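Putative lipoprotein (Bacteroides ovatus, PDB 3OQQ) is of unknown function but is probably a calcium-binding lipoprotein of the bacterial cell surface, built largely of beta strands. Local coordinates at residues V38-V43 with Y120-N125; T50-A55 with E94-A99; I208-I213 with L257-A262. All blocks are in the same frame, centred on the assembly; numbering follows the deposited sequence.

Interactions 1 and 2 are neighbours in the fold, their centres 16 Å apart, and each pairs two antiparallel strands through backbone hydrogen bonds. Interaction 2 is nested along the chain inside the loop that interaction 1 closes, and the two touch where Val-38 packs on Leu-51. Interaction 1 is mostly buried, with Tyr-120 exposed at its edge, whereas interaction 2 runs from buried Leu-51, Val-53 and Ala-99 to partly exposed Arg-97 and Ala-55. Interaction 3 lies apart, about 15 Å from interaction 1 and 21 Å from interaction 2 between nearest atoms. All its touching residues are buried, and it joins two different sheets by aliphatic side chains, without a hydrogen bond across.

Interaction 1. Residues V38-V43 with Y120-N125; sequences VGDVLV and YLFYHN
Gly-39 CA sits over one face of the Phe-122 ring, offset toward its rim, 3.9 Å from the centroid and 17° off the ring normal, a CH-pi contact. Phe-122 CG stands between its own backbone N and carbonyl carbon (chi1 65°), and the ring beyond it lies over Gly-39. Gly-39, with no side chain, lets the ring come this close. Asp-40 approaches the same ring differently: OD2 lies in the ring plane at the edge, 3.5 Å from Phe-122 CE1, with the carboxylate turned 71° from the ring. Two backbone bonds join Gly-39 and Phe-122: Gly-39 N to Phe-122 O at 2.8 Å and Phe-122 N to Gly-39 O at 3.1 Å. On the face bearing Val-38 and Tyr-123, Val-38 CG2 reaches the Tyr-123 ring; it also meets Leu-121 CG at 4.0 Å. Val-41 lies side by side with Leu-121, pointing the same way, its CG2 3.9 Å from Leu-121 CD1. Asp-40 and Val-41 form a G1 beta bulge opposite Val-23. Strand 36-41 is held between strand 23-26 and strand 122-131, which pairs in turn with strand 150-161, while Leu-51 of strand 46-54 packs on Val-38, and Arg-47 on Val-41 and Leu-121.

Interaction 2. Residues T50-A55 with E94-A99; sequences TLNVPA and ETNRLA
Arg-97 CG sits between its backbone N and carbonyl carbon (chi1 75°), and from CG to NE the chain is extended, carrying the guanidinium past Val-53 and Ala-55. On the way Arg-97 CG packs against Val-53 CG2 at 3.9 Å, and Arg-97 CD lies 3.4 Å from Ala-55 O. The methyl of Ala-99 lies over one face of the guanidinium, offset toward its rim, and meets Val-53 CG2 at 3.9 Å. Beyond the two segments, Arg-97 NH2 bonds to the carbonyl of Cys-57, so the head of the side chain ties strand 96-104 to the chain just after strand 46-54. An alanine in place of Arg-97 would probably leave the Cys-57 carbonyl without this donor and open a gap beside Val-53 and Ala-55. The backbones form an antiparallel ladder, in which Leu-51 with Ala-99 and Val-53 with Arg-97 are hydrogen-bonded pairs and Asn-52 with Leu-98 and Pro-54 with Asn-96 are non-hydrogen-bonded ones. Leu-51 N to Ala-99 O, at 2.8 Å, is nearly straight. At Pro-54 and Asn-96 the side chains diverge, yet Ala-55 N still bonds Thr-95 O at 2.8 Å, coming from above the carbonyl plane. On the face bearing Asn-52 and Leu-98, Asn-52 CG is anti to the backbone N (chi1 168°) and OD1 comes within 3.2 Å of Asn-96 CB. The two amides cross with their planes 82° apart and do not bond each other; Asn-52 ND2 donates instead to the carbonyl of Ile-327. Farther along, the side chains of Thr-50 and Leu-98 cross, Thr-50 CG2 lying 3.8 Å from Leu-98 CD2, and both touch Val-81. Leu-78 of strand 71-80 packs on Val-53, Arg-97 and Ala-99.

Interaction 3. Residues I208-I213 with L257-A262; sequences ITASLI and LTVDKA
Strands 208-213 and 257-262 run nearly antiparallel, at 163°, but their axes come no nearer than 7.7 Å, and no hydrogen bond joins them. Side chains fill the space between. Ile-208 and Val-259 slide past each other in opposite directions, with Ile-208 CG2 3.8 Å from Val-259 CG1 and Ile-208 CD1 bearing on the same methyl. Val-259 CG1, anti to the backbone N (chi1 -179°), is the methyl nearest Ile-208, while CG2 of Val-259 reaches Ala-210 CB at 4.1 Å. Leu-257 works with both branch and stem: its CD2 presses on Ala-210 CB at 3.8 Å and on the carbonyl oxygen of Ser-211, and its CB takes Leu-212 CD2 at 3.8 Å as these two leucines also pass in opposite directions. At the other end the side chains of Ile-208 and Lys-261 cross obliquely, Ile-208 CD1 4.1 Å from Lys-261 CB. The lysine chain is extended beyond CG and its NZ bonds to the carbonyl of Val-205, so the amine of this buried residue has a partner on the strand that carries Ile-208. Strand 205-215 pairs with strands 221-230 and 298-307, whereas strand 253-263 lies between strands 234-242 and 266-272 of a separate antiparallel sheet. Such face-to-face packing of aliphatic side chains from two antiparallel sheets is the kind found in beta sandwiches.

Interaction 1. Residues V38-V43 with Y120-N125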
ATOM      1  N   VAL A  38      -7.271 -10.283   7.359  1.00 22.39           N
ATOM      2  CA  VAL A  38      -7.448  -9.986   8.784  1.00 24.26           C
ATOM      3  C   VAL A  38      -6.835 -11.169   9.567  1.00 28.27           C
ATOM      4  O   VAL A  38      -7.044 -12.330   9.211  1.00 26.96           O
ATOM      5  CB  VAL A  38      -8.927  -9.629   9.164  1.00 29.39           C
ATOM      6  CG1 VAL A  38      -9.874 -10.798   8.981  1.00 30.18           C
ATOM      7  CG2 VAL A  38      -9.034  -9.053  10.574  1.00 30.11           C
ATOM      8  N   GLY A  39      -5.984 -10.838  10.533  1.00 26.15           N
ATOM      9  CA  GLY A  39      -5.273 -11.810  11.354  1.00 26.36           C
ATOM     10  C   GLY A  39      -5.670 -11.774  12.811  1.00 30.99           C
ATOM     11  O   GLY A  39      -6.199 -10.760  13.285  1.00 30.25           O
ATOM     12  N   ASP A  40      -5.413 -12.908  13.522  1.00 27.84           N
ATOM     13  CA  ASP A  40      -5.650 -13.139  14.957  1.00 28.53           C
ATOM     14  C   ASP A  40      -7.040 -12.637  15.421  1.00 29.44           C
ATOM     15  O   ASP A  40      -7.152 -11.887  16.392  1.00 27.31           O
ATOM     16  CB  ASP A  40      -4.500 -12.512  15.793  1.00 31.38           C
ATOM     17  CG  ASP A  40      -3.178 -13.253  15.628  1.00 41.32           C
ATOM     18  OD1 ASP A  40      -3.199 -14.505  15.575  1.00 43.97           O
ATOM     19  OD2 ASP A  40      -2.125 -12.587  15.580  1.00 44.44           O
ATOM     20  N   VAL A  41      -8.090 -13.101  14.722  1.00 25.11           N
ATOM     21  CA  VAL A  41      -9.499 -12.753  14.933  1.00 25.12           C
ATOM     22  C   VAL A  41     -10.157 -13.705  15.906  1.00 31.27           C
ATOM     23  O   VAL A  41     -10.129 -14.912  15.690  1.00 30.55           O
ATOM     24  CB  VAL A  41     -10.247 -12.795  13.570  1.00 26.65           C
ATOM     25  CG1 VAL A  41     -11.700 -12.356  13.702  1.00 25.79           C
ATOM     26  CG2 VAL A  41      -9.518 -11.963  12.528  1.00 24.95           C
ATOM     27  N   LEU A  42     -10.799 -13.161  16.940  1.00 29.56           N
ATOM     28  CA  LEU A  42     -11.551 -13.975  17.890  1.00 30.39           C
ATOM     29  C   LEU A  42     -12.962 -14.176  17.330  1.00 36.02           C
ATOM     30  O   LEU A  42     -13.629 -13.197  16.978  1.00 36.38           O
ATOM     31  CB  LEU A  42     -11.572 -13.299  19.278  1.00 30.34           C
ATOM     32  CG  LEU A  42     -12.562 -13.821  20.318  1.00 35.32           C
ATOM     33  CD1 LEU A  42     -12.233 -15.246  20.744  1.00 34.59           C
ATOM     34  CD2 LEU A  42     -12.592 -12.915  21.513  1.00 37.44           C
ATOM     35  N   VAL A  43     -13.402 -15.438  17.224  1.00 31.88           N
ATOM     36  CA  VAL A  43     -14.746 -15.758  16.741  1.00 31.41           C
ATOM     37  C   VAL A  43     -15.472 -16.467  17.859  1.00 39.99           C
ATOM     38  O   VAL A  43     -15.270 -17.658  18.064  1.00 40.94           O
ATOM     39  CB  VAL A  43     -14.787 -16.575  15.415  1.00 32.83           C
ATOM     40  CG1 VAL A  43     -16.224 -16.747  14.922  1.00 32.66           C
ATOM     41  CG2 VAL A  43     -13.927 -15.933  14.331  1.00 30.72           C
ATOM     42  N   TYR A 120      -4.033  -9.772  19.466  1.00 33.11           N
ATOM     43  CA  TYR A 120      -4.611  -8.558  18.906  1.00 32.32           C
ATOM     44  C   TYR A 120      -5.068  -8.756  17.480  1.00 33.74           C
ATOM     45  O   TYR A 120      -4.295  -9.201  16.632  1.00 32.97           O
ATOM     46  CB  TYR A 120      -3.598  -7.407  18.945  1.00 33.50           C
ATOM     47  CG  TYR A 120      -3.012  -7.103  20.305  1.00 37.72           C
ATOM     48  CD1 TYR A 120      -3.821  -6.682  21.359  1.00 40.07           C
ATOM     49  CD2 TYR A 120      -1.638  -7.137  20.515  1.00 39.31           C
ATOM     50  CE1 TYR A 120      -3.278  -6.361  22.606  1.00 39.76           C
ATOM     51  CE2 TYR A 120      -1.084  -6.811  21.753  1.00 41.11           C
ATOM     52  CZ  TYR A 120      -1.909  -6.432  22.798  1.00 45.72           C
ATOM     53  OH  TYR A 120      -1.362  -6.112  24.015  1.00 49.04           O
ATOM     54  N   LEU A 121      -6.297  -8.345  17.190  1.00 30.04           N
ATOM     55  CA  LEU A 121      -6.811  -8.423  15.829  1.00 29.03           C
ATOM     56  C   LEU A 121      -6.037  -7.403  14.970  1.00 31.40           C
ATOM     57  O   LEU A 121      -5.735  -6.304  15.439  1.00 29.32           O
ATOM     58  CB  LEU A 121      -8.340  -8.155  15.817  1.00 29.33           C
ATOM     59  CG  LEU A 121      -9.057  -8.168  14.451  1.00 33.29           C
ATOM     60  CD1 LEU A 121     -10.428  -8.774  14.558  1.00 34.09           C
ATOM     61  CD2 LEU A 121      -9.185  -6.779  13.893  1.00 34.83           C
ATOM     62  N   PHE A 122      -5.692  -7.781  13.735  1.00 27.57           N
ATOM     63  CA  PHE A 122      -5.009  -6.848  12.844  1.00 26.17           C
ATOM     64  C   PHE A 122      -5.559  -6.971  11.447  1.00 30.60           C
ATOM     65  O   PHE A 122      -5.864  -8.079  10.998  1.00 31.17           O
ATOM     66  CB  PHE A 122      -3.469  -6.992  12.868  1.00 26.25           C
ATOM     67  CG  PHE A 122      -2.854  -8.287  12.374  1.00 26.13           C
ATOM     68  CD1 PHE A 122      -2.671  -9.362  13.236  1.00 29.79           C
ATOM     69  CD2 PHE A 122      -2.394  -8.402  11.065  1.00 25.56           C
ATOM     70  CE1 PHE A 122      -2.077 -10.556  12.786  1.00 30.34           C
ATOM     71  CE2 PHE A 122      -1.792  -9.582  10.614  1.00 28.09           C
ATOM     72  CZ  PHE A 122      -1.634 -10.654  11.476  1.00 27.69           C
ATOM     73  N   TYR A 123      -5.775  -5.820  10.800  1.00 26.00           N
ATOM     74  CA  TYR A 123      -6.220  -5.729   9.419  1.00 25.62           C
ATOM     75  C   TYR A 123      -4.980  -5.664   8.538  1.00 27.17           C
ATOM     76  O   TYR A 123      -3.951  -5.147   8.979  1.00 26.56           O
ATOM     77  CB  TYR A 123      -7.099  -4.499   9.220  1.00 28.27           C
ATOM     78  CG  TYR A 123      -8.453  -4.618   9.864  1.00 32.12           C
ATOM     79  CD1 TYR A 123      -9.493  -5.295   9.230  1.00 35.61           C
ATOM     80  CD2 TYR A 123      -8.713  -4.027  11.097  1.00 32.86           C
ATOM     81  CE1 TYR A 123     -10.752  -5.408   9.823  1.00 39.78           C
ATOM     82  CE2 TYR A 123      -9.971  -4.125  11.695  1.00 34.40           C
ATOM     83  CZ  TYR A 123     -10.985  -4.822  11.058  1.00 44.17           C
ATOM     84  OH  TYR A 123     -12.223  -4.920  11.646  1.00 48.56           O
ATOM     85  N   HIS A 124      -5.055  -6.187   7.316  1.00 22.17           N
ATOM     86  CA  HIS A 124      -3.888  -6.180   6.448  1.00 21.47           C
ATOM     87  C   HIS A 124      -4.271  -5.828   5.023  1.00 27.27           C
ATOM     88  O   HIS A 124      -5.210  -6.426   4.466  1.00 26.14           O
ATOM     89  CB  HIS A 124      -3.169  -7.568   6.484  1.00 22.35           C
ATOM     90  CG  HIS A 124      -1.965  -7.673   5.587  1.00 25.19           C
ATOM     91  ND1 HIS A 124      -1.855  -8.674   4.647  1.00 27.34           N
ATOM     92  CD2 HIS A 124      -0.843  -6.909   5.545  1.00 26.78           C
ATOM     93  CE1 HIS A 124      -0.679  -8.492   4.059  1.00 26.54           C
ATOM     94  NE2 HIS A 124      -0.031  -7.447   4.579  1.00 26.64           N
ATOM     95  N   ASN A 125      -3.530  -4.862   4.422  1.00 23.75           N
ATOM     96  CA  ASN A 125      -3.711  -4.492   3.012  1.00 23.21           C
ATOM     97  C   ASN A 125      -2.334  -4.261   2.363  1.00 26.53           C
ATOM     98  O   ASN A 125      -1.483  -3.562   2.920  1.00 24.61           O
ATOM     99  CB  ASN A 125      -4.635  -3.269   2.844  1.00 21.26           C
ATOM    100  CG  ASN A 125      -4.861  -2.871   1.410  1.00 33.88           C
ATOM    101  OD1 ASN A 125      -4.469  -1.782   0.972  1.00 30.72           O
ATOM    102  ND2 ASN A 125      -5.475  -3.747   0.626  1.00 30.05           N
TER

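Interaction 2. Residues T50-A55 with E94-A99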
ATOM      1  N   THR A  50     -16.132  -6.373   7.949  1.00 33.28           N
ATOM      2  CA  THR A  50     -16.000  -5.705   6.667  1.00 33.25           C
ATOM      3  C   THR A  50     -14.529  -5.857   6.276  1.00 36.62           C
ATOM      4  O   THR A  50     -13.631  -5.659   7.107  1.00 34.88           O
ATOM      5  CB  THR A  50     -16.491  -4.249   6.754  1.00 42.25           C
ATOM      6  OG1 THR A  50     -17.895  -4.275   7.013  1.00 42.71           O
ATOM      7  CG2 THR A  50     -16.224  -3.463   5.474  1.00 39.42           C
ATOM      8  N   LEU A  51     -14.288  -6.280   5.037  1.00 33.67           N
ATOM      9  CA  LEU A  51     -12.934  -6.503   4.561  1.00 31.87           C
ATOM     10  C   LEU A  51     -12.697  -5.791   3.227  1.00 34.29           C
ATOM     11  O   LEU A  51     -13.625  -5.588   2.441  1.00 34.24           O
ATOM     12  CB  LEU A  51     -12.660  -8.020   4.408  1.00 31.86           C
ATOM     13  CG  LEU A  51     -12.917  -8.965   5.608  1.00 36.88           C
ATOM     14  CD1 LEU A  51     -12.775 -10.413   5.181  1.00 37.60           C
ATOM     15  CD2 LEU A  51     -11.957  -8.710   6.753  1.00 37.68           C
ATOM     16  N   ASN A  52     -11.456  -5.394   2.990  1.00 29.76           N
ATOM     17  CA  ASN A  52     -11.046  -4.786   1.724  1.00 28.99           C
ATOM     18  C   ASN A  52     -10.416  -5.941   0.936  1.00 33.57           C
ATOM     19  O   ASN A  52      -9.318  -6.402   1.274  1.00 35.38           O
ATOM     20  CB  ASN A  52     -10.099  -3.595   1.978  1.00 25.19           C
ATOM     21  CG  ASN A  52      -9.365  -3.053   0.768  1.00 42.15           C
ATOM     22  OD1 ASN A  52      -9.382  -3.626  -0.318  1.00 38.48           O
ATOM     23  ND2 ASN A  52      -8.673  -1.936   0.932  1.00 31.23           N
ATOM     24  N   VAL A  53     -11.141  -6.460  -0.052  1.00 27.88           N
ATOM     25  CA  VAL A  53     -10.727  -7.654  -0.786  1.00 27.53           C
ATOM     26  C   VAL A  53     -10.454  -7.380  -2.283  1.00 31.97           C
ATOM     27  O   VAL A  53     -11.034  -6.429  -2.798  1.00 32.38           O
ATOM     28  CB  VAL A  53     -11.816  -8.780  -0.641  1.00 31.80           C
ATOM     29  CG1 VAL A  53     -12.050  -9.143   0.813  1.00 31.69           C
ATOM     30  CG2 VAL A  53     -13.146  -8.414  -1.322  1.00 32.14           C
ATOM     31  N   PRO A  54      -9.729  -8.276  -3.028  1.00 27.90           N
ATOM     32  CA  PRO A  54      -9.605  -8.095  -4.493  1.00 27.13           C
ATOM     33  C   PRO A  54     -10.987  -8.014  -5.159  1.00 33.60           C
ATOM     34  O   PRO A  54     -11.917  -8.685  -4.708  1.00 31.44           O
ATOM     35  CB  PRO A  54      -8.831  -9.348  -4.936  1.00 28.19           C
ATOM     36  CG  PRO A  54      -8.066  -9.768  -3.717  1.00 31.65           C
ATOM     37  CD  PRO A  54      -8.996  -9.486  -2.583  1.00 28.29           C
ATOM     38  N   ALA A  55     -11.156  -7.124  -6.166  1.00 33.02           N
ATOM     39  CA  ALA A  55     -12.468  -6.887  -6.793  1.00 34.07           C
ATOM     40  C   ALA A  55     -13.151  -8.174  -7.286  1.00 37.55           C
ATOM     41  O   ALA A  55     -14.338  -8.337  -7.032  1.00 36.25           O
ATOM     42  CB  ALA A  55     -12.346  -5.887  -7.930  1.00 34.91           C
ATOM     43  N   GLU A  94      -9.961   0.920  -9.348  1.00 22.07           N
ATOM     44  CA  GLU A  94      -9.843   0.104  -8.124  1.00 22.02           C
ATOM     45  C   GLU A  94      -9.688  -1.366  -8.497  1.00 26.90           C
ATOM     46  O   GLU A  94     -10.458  -1.848  -9.333  1.00 26.63           O
ATOM     47  CB  GLU A  94     -11.116   0.243  -7.241  1.00 24.40           C
ATOM     48  CG  GLU A  94     -11.443   1.650  -6.764  1.00 34.55           C
ATOM     49  CD  GLU A  94     -12.388   2.445  -7.644  1.00 46.56           C
ATOM     50  OE1 GLU A  94     -12.675   2.026  -8.793  1.00 32.66           O
ATOM     51  OE2 GLU A  94     -12.805   3.530  -7.187  1.00 36.42           O
ATOM     52  N   THR A  95      -8.714  -2.077  -7.899  1.00 23.61           N
ATOM     53  CA  THR A  95      -8.563  -3.525  -8.121  1.00 25.30           C
ATOM     54  C   THR A  95      -9.093  -4.239  -6.876  1.00 34.83           C
ATOM     55  O   THR A  95      -8.943  -5.452  -6.731  1.00 38.04           O
ATOM     56  CB  THR A  95      -7.134  -3.932  -8.448  1.00 27.34           C
ATOM     57  OG1 THR A  95      -6.248  -3.432  -7.437  1.00 24.29           O
ATOM     58  CG2 THR A  95      -6.705  -3.493  -9.823  1.00 24.61           C
ATOM     59  N   ASN A  96      -9.729  -3.471  -5.981  1.00 30.35           N
ATOM     60  CA  ASN A  96     -10.296  -3.982  -4.746  1.00 29.83           C
ATOM     61  C   ASN A  96     -11.750  -3.543  -4.610  1.00 35.77           C
ATOM     62  O   ASN A  96     -12.225  -2.754  -5.424  1.00 37.10           O
ATOM     63  CB  ASN A  96      -9.467  -3.521  -3.546  1.00 27.74           C
ATOM     64  CG  ASN A  96      -9.235  -2.017  -3.428  1.00 58.05           C
ATOM     65  OD1 ASN A  96     -10.042  -1.183  -3.850  1.00 40.63           O
ATOM     66  ND2 ASN A  96      -8.107  -1.639  -2.838  1.00 60.47           N
ATOM     67  N   ARG A  97     -12.444  -4.039  -3.577  1.00 31.64           N
ATOM     68  CA  ARG A  97     -13.828  -3.703  -3.245  1.00 31.15           C
ATOM     69  C   ARG A  97     -14.081  -3.996  -1.757  1.00 35.91           C
ATOM     70  O   ARG A  97     -13.309  -4.735  -1.136  1.00 34.68           O
ATOM     71  CB  ARG A  97     -14.807  -4.493  -4.135  1.00 28.47           C
ATOM     72  CG  ARG A  97     -14.947  -5.968  -3.757  1.00 36.32           C
ATOM     73  CD  ARG A  97     -15.967  -6.694  -4.599  1.00 42.74           C
ATOM     74  NE  ARG A  97     -16.030  -8.111  -4.248  1.00 45.06           N
ATOM     75  CZ  ARG A  97     -17.064  -8.683  -3.645  1.00 59.70           C
ATOM     76  NH1 ARG A  97     -18.144  -7.974  -3.348  1.00 47.91           N
ATOM     77  NH2 ARG A  97     -17.037  -9.974  -3.355  1.00 51.83           N
ATOM     78  N   LEU A  98     -15.153  -3.424  -1.194  1.00 33.76           N
ATOM     79  CA  LEU A  98     -15.582  -3.697   0.176  1.00 33.53           C
ATOM     80  C   LEU A  98     -16.501  -4.892   0.165  1.00 37.36           C
ATOM     81  O   LEU A  98     -17.381  -5.005  -0.703  1.00 35.17           O
ATOM     82  CB  LEU A  98     -16.310  -2.505   0.811  1.00 34.19           C
ATOM     83  CG  LEU A  98     -15.463  -1.385   1.357  1.00 39.03           C
ATOM     84  CD1 LEU A  98     -16.350  -0.256   1.853  1.00 39.33           C
ATOM     85  CD2 LEU A  98     -14.502  -1.872   2.440  1.00 41.56           C
ATOM     86  N   ALA A  99     -16.303  -5.798   1.123  1.00 35.67           N
ATOM     87  CA  ALA A  99     -17.157  -6.975   1.240  1.00 35.81           C
ATOM     88  C   ALA A  99     -17.314  -7.328   2.698  1.00 39.23           C
ATOM     89  O   ALA A  99     -16.578  -6.816   3.555  1.00 39.19           O
ATOM     90  CB  ALA A  99     -16.583  -8.140   0.445  1.00 35.99           C
TER

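Interaction 3. Residues I208-I213 with L257-A262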
ATOM      1  N   ILE A 208       5.875   8.080  16.713  1.00 23.04           N
ATOM      2  CA  ILE A 208       6.314   7.681  15.377  1.00 21.33           C
ATOM      3  C   ILE A 208       7.632   6.918  15.506  1.00 25.86           C
ATOM      4  O   ILE A 208       8.568   7.419  16.139  1.00 24.01           O
ATOM      5  CB  ILE A 208       6.509   8.922  14.453  1.00 23.52           C
ATOM      6  CG1 ILE A 208       5.203   9.704  14.214  1.00 23.48           C
ATOM      7  CG2 ILE A 208       7.210   8.556  13.126  1.00 23.50           C
ATOM      8  CD1 ILE A 208       5.411  11.100  13.723  1.00 22.37           C
ATOM      9  N   THR A 209       7.733   5.755  14.842  1.00 23.82           N
ATOM     10  CA  THR A 209       8.995   5.038  14.689  1.00 23.18           C
ATOM     11  C   THR A 209       9.230   5.019  13.192  1.00 24.91           C
ATOM     12  O   THR A 209       8.338   4.615  12.459  1.00 24.71           O
ATOM     13  CB  THR A 209       9.004   3.677  15.369  1.00 28.64           C
ATOM     14  OG1 THR A 209       9.032   3.889  16.778  1.00 27.98           O
ATOM     15  CG2 THR A 209      10.217   2.822  14.960  1.00 23.50           C
ATOM     16  N   ALA A 210      10.376   5.543  12.723  1.00 21.47           N
ATOM     17  CA  ALA A 210      10.637   5.573  11.283  1.00 19.60           C
ATOM     18  C   ALA A 210      11.998   4.968  11.008  1.00 22.33           C
ATOM     19  O   ALA A 210      12.956   5.323  11.691  1.00 20.73           O
ATOM     20  CB  ALA A 210      10.551   7.001  10.756  1.00 20.16           C
ATOM     21  N   SER A 211      12.071   4.039  10.031  1.00 19.09           N
ATOM     22  CA  SER A 211      13.298   3.328   9.642  1.00 17.90           C
ATOM     23  C   SER A 211      13.510   3.277   8.151  1.00 20.52           C
ATOM     24  O   SER A 211      12.560   3.154   7.366  1.00 19.14           O
ATOM     25  CB  SER A 211      13.275   1.881  10.148  1.00 21.49           C
ATOM     26  OG  SER A 211      12.848   1.757  11.494  1.00 27.03           O
ATOM     27  N   LEU A 212      14.778   3.372   7.768  1.00 17.59           N
ATOM     28  CA  LEU A 212      15.282   3.169   6.410  1.00 16.10           C
ATOM     29  C   LEU A 212      15.998   1.861   6.467  1.00 22.02           C
ATOM     30  O   LEU A 212      16.809   1.657   7.379  1.00 23.95           O
ATOM     31  CB  LEU A 212      16.198   4.303   5.975  1.00 15.26           C
ATOM     32  CG  LEU A 212      15.474   5.589   5.579  1.00 19.35           C
ATOM     33  CD1 LEU A 212      16.469   6.742   5.430  1.00 18.34           C
ATOM     34  CD2 LEU A 212      14.630   5.368   4.315  1.00 19.04           C
ATOM     35  N   ILE A 213      15.641   0.937   5.586  1.00 17.87           N
ATOM     36  CA  ILE A 213      16.114  -0.454   5.628  1.00 17.59           C
ATOM     37  C   ILE A 213      16.384  -0.976   4.224  1.00 23.46           C
ATOM     38  O   ILE A 213      15.701  -0.569   3.285  1.00 24.12           O
ATOM     39  CB  ILE A 213      14.984  -1.353   6.316  1.00 19.86           C
ATOM     40  CG1 ILE A 213      14.646  -0.967   7.758  1.00 19.63           C
ATOM     41  CG2 ILE A 213      15.265  -2.875   6.249  1.00 20.23           C
ATOM     42  CD1 ILE A 213      13.275  -1.526   8.187  1.00 22.22           C
ATOM     43  N   LEU A 257      13.664   9.640   4.919  1.00 16.22           N
ATOM     44  CA  LEU A 257      12.294   9.293   5.271  1.00 15.09           C
ATOM     45  C   LEU A 257      11.745  10.337   6.227  1.00 20.30           C
ATOM     46  O   LEU A 257      12.286  10.535   7.311  1.00 19.76           O
ATOM     47  CB  LEU A 257      12.224   7.884   5.886  1.00 14.73           C
ATOM     48  CG  LEU A 257      10.911   7.431   6.518  1.00 16.41           C
ATOM     49  CD1 LEU A 257       9.758   7.427   5.501  1.00 13.44           C
ATOM     50  CD2 LEU A 257      11.095   6.099   7.143  1.00 19.37           C
ATOM     51  N   THR A 258      10.687  11.036   5.793  1.00 17.01           N
ATOM     52  CA  THR A 258      10.049  12.065   6.593  1.00 16.27           C
ATOM     53  C   THR A 258       8.650  11.602   6.936  1.00 20.87           C
ATOM     54  O   THR A 258       7.905  11.155   6.068  1.00 19.59           O
ATOM     55  CB  THR A 258      10.068  13.429   5.877  1.00 20.95           C
ATOM     56  OG1 THR A 258      11.411  13.732   5.504  1.00 20.19           O
ATOM     57  CG2 THR A 258       9.520  14.568   6.757  1.00 16.51           C
ATOM     58  N   VAL A 259       8.307  11.684   8.218  1.00 19.02           N
ATOM     59  CA  VAL A 259       6.953  11.393   8.683  1.00 18.10           C
ATOM     60  C   VAL A 259       6.429  12.693   9.315  1.00 20.20           C
ATOM     61  O   VAL A 259       6.998  13.168  10.296  1.00 17.01           O
ATOM     62  CB  VAL A 259       6.856  10.165   9.626  1.00 20.77           C
ATOM     63  CG1 VAL A 259       5.410   9.914  10.030  1.00 19.73           C
ATOM     64  CG2 VAL A 259       7.440   8.915   8.973  1.00 19.41           C
ATOM     65  N   ASP A 260       5.370  13.275   8.731  1.00 17.97           N
ATOM     66  CA  ASP A 260       4.764  14.511   9.237  1.00 17.90           C
ATOM     67  C   ASP A 260       3.327  14.203   9.653  1.00 21.13           C
ATOM     68  O   ASP A 260       2.454  14.093   8.789  1.00 18.91           O
ATOM     69  CB  ASP A 260       4.832  15.636   8.179  1.00 18.87           C
ATOM     70  CG  ASP A 260       4.392  17.027   8.646  1.00 23.49           C
ATOM     71  OD1 ASP A 260       3.733  17.123   9.694  1.00 20.26           O
ATOM     72  OD2 ASP A 260       4.670  18.009   7.927  1.00 30.12           O
ATOM     73  N   LYS A 261       3.084  14.059  10.983  1.00 16.92           N
ATOM     74  CA  LYS A 261       1.758  13.705  11.470  1.00 16.55           C
ATOM     75  C   LYS A 261       0.866  14.940  11.607  1.00 22.29           C
ATOM     76  O   LYS A 261      -0.322  14.787  11.831  1.00 24.46           O
ATOM     77  CB  LYS A 261       1.862  12.964  12.829  1.00 17.88           C
ATOM     78  CG  LYS A 261       2.232  13.867  14.056  1.00 17.16           C
ATOM     79  CD  LYS A 261       2.152  13.059  15.327  1.00 25.09           C
ATOM     80  CE  LYS A 261       2.511  13.840  16.571  1.00 28.27           C
ATOM     81  NZ  LYS A 261       2.735  12.911  17.721  1.00 24.40           N
ATOM     82  N   ALA A 262       1.422  16.146  11.450  1.00 19.98           N
ATOM     83  CA  ALA A 262       0.721  17.393  11.739  1.00 22.16           C
ATOM     84  C   ALA A 262       0.050  18.103  10.534  1.00 26.63           C
ATOM     85  O   ALA A 262      -0.476  19.202  10.699  1.00 29.58           O
ATOM     86  CB  ALA A 262       1.675  18.348  12.450  1.00 22.96           C
TER